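Local coordinates for uncharacterized protein (PDB 4K61) that is of unknown function but carries a PepSY-like, putative beta-lactamase-inhibitor-like domain built on an extended antiparallel sheet, at residues 95-100 and 112-117; 26-30 and 135-140. All blocks are in the same frame, centred on the assembly; numbering follows the deposited sequence.

Overall arrangement
Both contacts reach one meandering antiparallel sheet, whose strands follow each other in chain order. Contact 1 pairs the neighbouring strands 97-103 and 110-115, while contact 2 sets the C-terminal residues 135-140 against the turn between the first two strands, 23-27 and 30-37. Contact 1 therefore lies, in sequence, inside the loop that contact 2 closes. Their centres are about 17 Å apart, yet they touch: Phe139 CE1 approaches Leu114 CD1 at 4.0 Å, Phe139 CD1 approaches Ile97 CD1 at 4.1 Å, and Thr138 CG2 lies 3.6 Å from Gln112 OE1. The C-terminal turn thus packs on the sheet face bearing Ile97 and Leu114, whereas helix 67-75 covers the face bearing Val98 and Phe115.

Contact 1. Residues 95-100 and 112-117; sequences QSIVAV and QILFTP
Strands 97-103 and 110-115 form a beta hairpin within the antiparallel sheet of this PepSY-like domain; their short segments run at 161° with axes 4.7 Å apart at closest approach. Gln95 precedes the strand and reaches over with chi1 and chi2 both t, placing NE2 3.5 Å from Thr116 CG2 and CD 3.8 Å from Pro117 CD. Ser96 O then meets Pro117 CD at 3.3 Å, just where the paired strands give way to irregular backbone. At Ile97 (phi/psi -135/138) the side chain, chi1 m, lays CG2 3.8 Å from Leu114 CB, and CA makes a CA-H...O contact with Phe115 O at 3.3 Å. Val98 and Phe115 are a hydrogen-bonded pair, CA atoms 5.1 Å apart: Val98 N donates to Phe115 O at 2.8 Å and Phe115 N to Val98 O at 2.9 Å. Their side chains share a face with Val100 and Ile113, where Val69, Ala72 and Phe73 of helix 67-75 pack on Phe115. Ala99 faces Leu114 as a non-hydrogen-bonded pair, CA-CA 4.7 Å, and its CB touches Leu114 CD2 at 3.6 Å on the other face; its own backbone hydrogen bonds go to Thr87, as those of Leu114 go to strand 121-126, so both hairpin strands are interior to the sheet. Val100 restores the hydrogen-bonded pattern with Ile113, CA-CA 5.2 Å: each N donates to the other residue's O at 2.8 Å. With chi1 t, Val100 extends CG2 to 3.8 Å from Phe115 CE1.

Contact 2. Residues 26-30 and 135-140; sequences HDESY and GAATFL
A two-residue beta hairpin, closed by a type II' turn from Asp27 to Tyr30, joins strands 23-27 and 30-37; the C-terminal residues 135-140, wound into a short, weakly bonded helical turn, pack on it and bring the end of the chain back to its first hairpin. The turn is closed by Tyr30 N to Asp27 O at 2.8 Å and Asp27 N to Tyr30 O at 2.9 Å, with Glu28 at phi/psi 37/-107 and Ser29 at -83/2. Gly135, extended at -66/173, brings its CA 3.5 Å from Asp27 OD2. Ala136, with helical phi/psi of -56/-34, donates its N to Asp27 OD2 at 3.2 Å with an angle of 161° at the hydrogen; Asp27 holds chi1 at t to reach it, and the same oxygen also binds Trp45 NE1. Asp27 CA and Ala136 CA stay 6.8 Å apart, and the link is a side-chain-to-backbone hydrogen bond. Ala136 CB, directed toward the turn, lies 3.7 Å from both Tyr30 CD2 and Glu28 OE2. Ala137 sits beside Glu28, its CB 3.8 Å from OE1. The backbone turns on through Thr138 and Phe139, and Leu140 N donates to Ala136 O at 2.8 Å. Terminal Leu140, in the mt rotamer, completes the packing by a CH-pi contact: CD1 lies over the Tyr30 ring, 4.3 Å from its centroid, 25° off the normal and 3.9 Å from CZ.

Contact 1. Residues 95-100 and 112-117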
# COMPACT_ATOMS: atom_id res chain seq x y z
N GLN A 95 7.38 1.61 -11.44
CA GLN A 95 7.66 2.78 -10.57
C GLN A 95 6.83 2.72 -9.29
O GLN A 95 5.67 2.29 -9.27
CB GLN A 95 7.38 4.12 -11.28
CG GLN A 95 7.85 5.35 -10.50
CD GLN A 95 7.81 6.62 -11.34
OE1 GLN A 95 8.83 7.23 -11.61
NE2 GLN A 95 6.62 7.03 -11.75
N SER A 96 7.43 3.20 -8.21
CA SER A 96 6.72 3.26 -6.93
C SER A 96 5.61 4.33 -6.96
O SER A 96 5.59 5.25 -7.77
CB SER A 96 7.69 3.57 -5.79
OG SER A 96 8.63 2.51 -5.67
N ILE A 97 4.69 4.19 -6.02
CA ILE A 97 3.51 5.06 -5.91
C ILE A 97 3.32 5.46 -4.47
O ILE A 97 3.46 4.61 -3.57
CB ILE A 97 2.25 4.32 -6.41
CG1 ILE A 97 2.33 4.07 -7.92
CG2 ILE A 97 0.98 5.09 -6.05
CD1 ILE A 97 1.24 3.13 -8.40
N VAL A 98 2.98 6.74 -4.22
CA VAL A 98 2.46 7.14 -2.92
C VAL A 98 0.93 7.15 -3.00
O VAL A 98 0.36 7.91 -3.79
CB VAL A 98 2.92 8.54 -2.46
CG1 VAL A 98 2.44 8.84 -1.05
CG2 VAL A 98 4.43 8.66 -2.52
N ALA A 99 0.28 6.30 -2.21
CA ALA A 99 -1.17 6.22 -2.21
C ALA A 99 -1.68 6.98 -0.98
O ALA A 99 -1.32 6.67 0.18
CB ALA A 99 -1.64 4.79 -2.19
N VAL A 100 -2.49 8.00 -1.23
CA VAL A 100 -3.04 8.82 -0.14
C VAL A 100 -4.55 8.65 -0.09
O VAL A 100 -5.22 8.78 -1.11
CB VAL A 100 -2.73 10.30 -0.35
CG1 VAL A 100 -3.36 11.10 0.77
CG2 VAL A 100 -1.23 10.51 -0.43
N GLN A 112 -9.06 8.00 -2.90
CA GLN A 112 -7.71 7.51 -2.95
C GLN A 112 -6.99 8.17 -4.13
O GLN A 112 -7.46 8.08 -5.29
CB GLN A 112 -7.68 6.02 -3.11
CG GLN A 112 -6.27 5.44 -3.23
CD GLN A 112 -6.33 3.99 -3.68
OE1 GLN A 112 -6.54 3.69 -4.88
NE2 GLN A 112 -6.13 3.09 -2.74
N ILE A 113 -5.86 8.79 -3.84
CA ILE A 113 -5.08 9.50 -4.87
C ILE A 113 -3.70 8.84 -4.97
O ILE A 113 -3.01 8.66 -3.95
CB ILE A 113 -4.94 11.00 -4.49
CG1 ILE A 113 -6.29 11.64 -4.13
CG2 ILE A 113 -4.30 11.77 -5.63
CD1 ILE A 113 -6.54 11.77 -2.64
N LEU A 114 -3.30 8.51 -6.20
CA LEU A 114 -2.02 7.87 -6.48
C LEU A 114 -1.08 8.89 -7.10
O LEU A 114 -1.42 9.51 -8.09
CB LEU A 114 -2.21 6.69 -7.38
CG LEU A 114 -3.24 5.65 -6.96
CD1 LEU A 114 -3.20 4.49 -7.95
CD2 LEU A 114 -3.00 5.17 -5.53
N PHE A 115 0.06 9.08 -6.44
CA PHE A 115 1.09 9.99 -6.87
C PHE A 115 2.34 9.22 -7.28
O PHE A 115 2.72 8.23 -6.63
CB PHE A 115 1.51 10.90 -5.71
CG PHE A 115 0.45 11.83 -5.22
CD1 PHE A 115 -0.44 11.44 -4.23
CD2 PHE A 115 0.36 13.12 -5.74
CE1 PHE A 115 -1.37 12.34 -3.73
CE2 PHE A 115 -0.60 13.99 -5.29
CZ PHE A 115 -1.46 13.62 -4.28
N THR A 116 3.04 9.70 -8.31
CA THR A 116 4.41 9.26 -8.53
C THR A 116 5.30 9.87 -7.43
O THR A 116 4.88 10.81 -6.74
CB THR A 116 4.95 9.76 -9.88
OG1 THR A 116 5.04 11.18 -9.88
CG2 THR A 116 4.04 9.32 -11.01
N PRO A 117 6.52 9.36 -7.28
CA PRO A 117 7.39 9.91 -6.23
C PRO A 117 7.75 11.38 -6.45
O PRO A 117 8.17 12.05 -5.51
CB PRO A 117 8.62 9.00 -6.28
CG PRO A 117 8.11 7.71 -6.86
CD PRO A 117 7.13 8.17 -7.91

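Contact 2. Residues 26-30 and 135-140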
# COMPACT_ATOMS: atom_id res chain seq x y z
N HIS A 26 -5.19 -14.02 2.34
CA HIS A 26 -5.39 -14.26 0.92
C HIS A 26 -6.06 -13.03 0.32
O HIS A 26 -6.91 -12.42 0.96
CB HIS A 26 -6.30 -15.48 0.74
CG HIS A 26 -5.65 -16.79 1.07
ND1 HIS A 26 -6.10 -17.96 0.52
CD2 HIS A 26 -4.59 -17.12 1.86
CE1 HIS A 26 -5.38 -18.97 0.97
NE2 HIS A 26 -4.46 -18.49 1.79
N ASP A 27 -5.63 -12.61 -0.88
CA ASP A 27 -6.17 -11.40 -1.52
C ASP A 27 -6.21 -11.75 -3.00
O ASP A 27 -5.18 -11.83 -3.66
CB ASP A 27 -5.27 -10.20 -1.27
CG ASP A 27 -5.77 -8.90 -1.92
OD1 ASP A 27 -6.82 -8.91 -2.60
OD2 ASP A 27 -5.06 -7.87 -1.74
N GLU A 28 -7.42 -12.00 -3.47
CA GLU A 28 -7.69 -12.64 -4.75
C GLU A 28 -6.66 -13.76 -5.08
O GLU A 28 -6.67 -14.84 -4.45
CB GLU A 28 -7.95 -11.58 -5.84
CG GLU A 28 -6.82 -10.70 -6.35
CD GLU A 28 -7.33 -9.50 -7.19
OE1 GLU A 28 -8.53 -9.11 -7.10
OE2 GLU A 28 -6.51 -8.95 -7.97
N SER A 29 -5.76 -13.51 -6.03
CA SER A 29 -4.79 -14.50 -6.49
C SER A 29 -3.51 -14.63 -5.63
O SER A 29 -2.60 -15.37 -5.99
CB SER A 29 -4.33 -14.09 -7.90
OG SER A 29 -3.44 -15.07 -8.41
N TYR A 30 -3.41 -13.88 -4.53
CA TYR A 30 -2.13 -13.68 -3.83
C TYR A 30 -2.17 -14.03 -2.35
O TYR A 30 -3.24 -14.03 -1.71
CB TYR A 30 -1.75 -12.20 -3.95
CG TYR A 30 -1.69 -11.74 -5.37
CD1 TYR A 30 -0.58 -12.05 -6.17
CD2 TYR A 30 -2.74 -11.04 -5.93
CE1 TYR A 30 -0.54 -11.68 -7.51
CE2 TYR A 30 -2.69 -10.64 -7.25
CZ TYR A 30 -1.60 -10.96 -8.03
OH TYR A 30 -1.59 -10.57 -9.33
N GLY A 135 -5.87 -3.10 -1.87
CA GLY A 135 -5.70 -4.45 -2.34
C GLY A 135 -5.14 -4.55 -3.74
O GLY A 135 -5.04 -3.58 -4.47
N ALA A 136 -4.85 -5.79 -4.12
CA ALA A 136 -4.22 -6.13 -5.40
C ALA A 136 -4.96 -5.63 -6.65
O ALA A 136 -4.33 -5.32 -7.68
CB ALA A 136 -4.07 -7.64 -5.46
N ALA A 137 -6.29 -5.59 -6.58
CA ALA A 137 -7.12 -5.19 -7.74
C ALA A 137 -6.80 -3.77 -8.21
O ALA A 137 -6.89 -3.47 -9.40
CB ALA A 137 -8.59 -5.32 -7.38
N THR A 138 -6.39 -2.92 -7.27
CA THR A 138 -6.04 -1.52 -7.56
C THR A 138 -4.79 -1.41 -8.40
O THR A 138 -4.71 -0.60 -9.33
CB THR A 138 -5.85 -0.76 -6.26
OG1 THR A 138 -7.09 -0.77 -5.55
CG2 THR A 138 -5.38 0.67 -6.49
N PHE A 139 -3.81 -2.26 -8.12
CA PHE A 139 -2.49 -2.06 -8.68
C PHE A 139 -2.04 -3.07 -9.69
O PHE A 139 -1.23 -2.75 -10.57
CB PHE A 139 -1.48 -2.00 -7.52
CG PHE A 139 -1.73 -0.88 -6.54
CD1 PHE A 139 -1.35 0.42 -6.87
CD2 PHE A 139 -2.34 -1.13 -5.33
CE1 PHE A 139 -1.58 1.45 -5.98
CE2 PHE A 139 -2.52 -0.11 -4.40
CZ PHE A 139 -2.16 1.19 -4.74
N LEU A 140 -2.51 -4.30 -9.58
CA LEU A 140 -1.83 -5.39 -10.30
C LEU A 140 -2.51 -5.82 -11.62
O LEU A 140 -3.57 -5.31 -11.96
CB LEU A 140 -1.59 -6.57 -9.36
CG LEU A 140 -0.51 -6.20 -8.30
CD1 LEU A 140 -0.36 -7.30 -7.26
CD2 LEU A 140 0.83 -5.92 -8.96
OXT LEU A 140 -1.98 -6.64 -12.38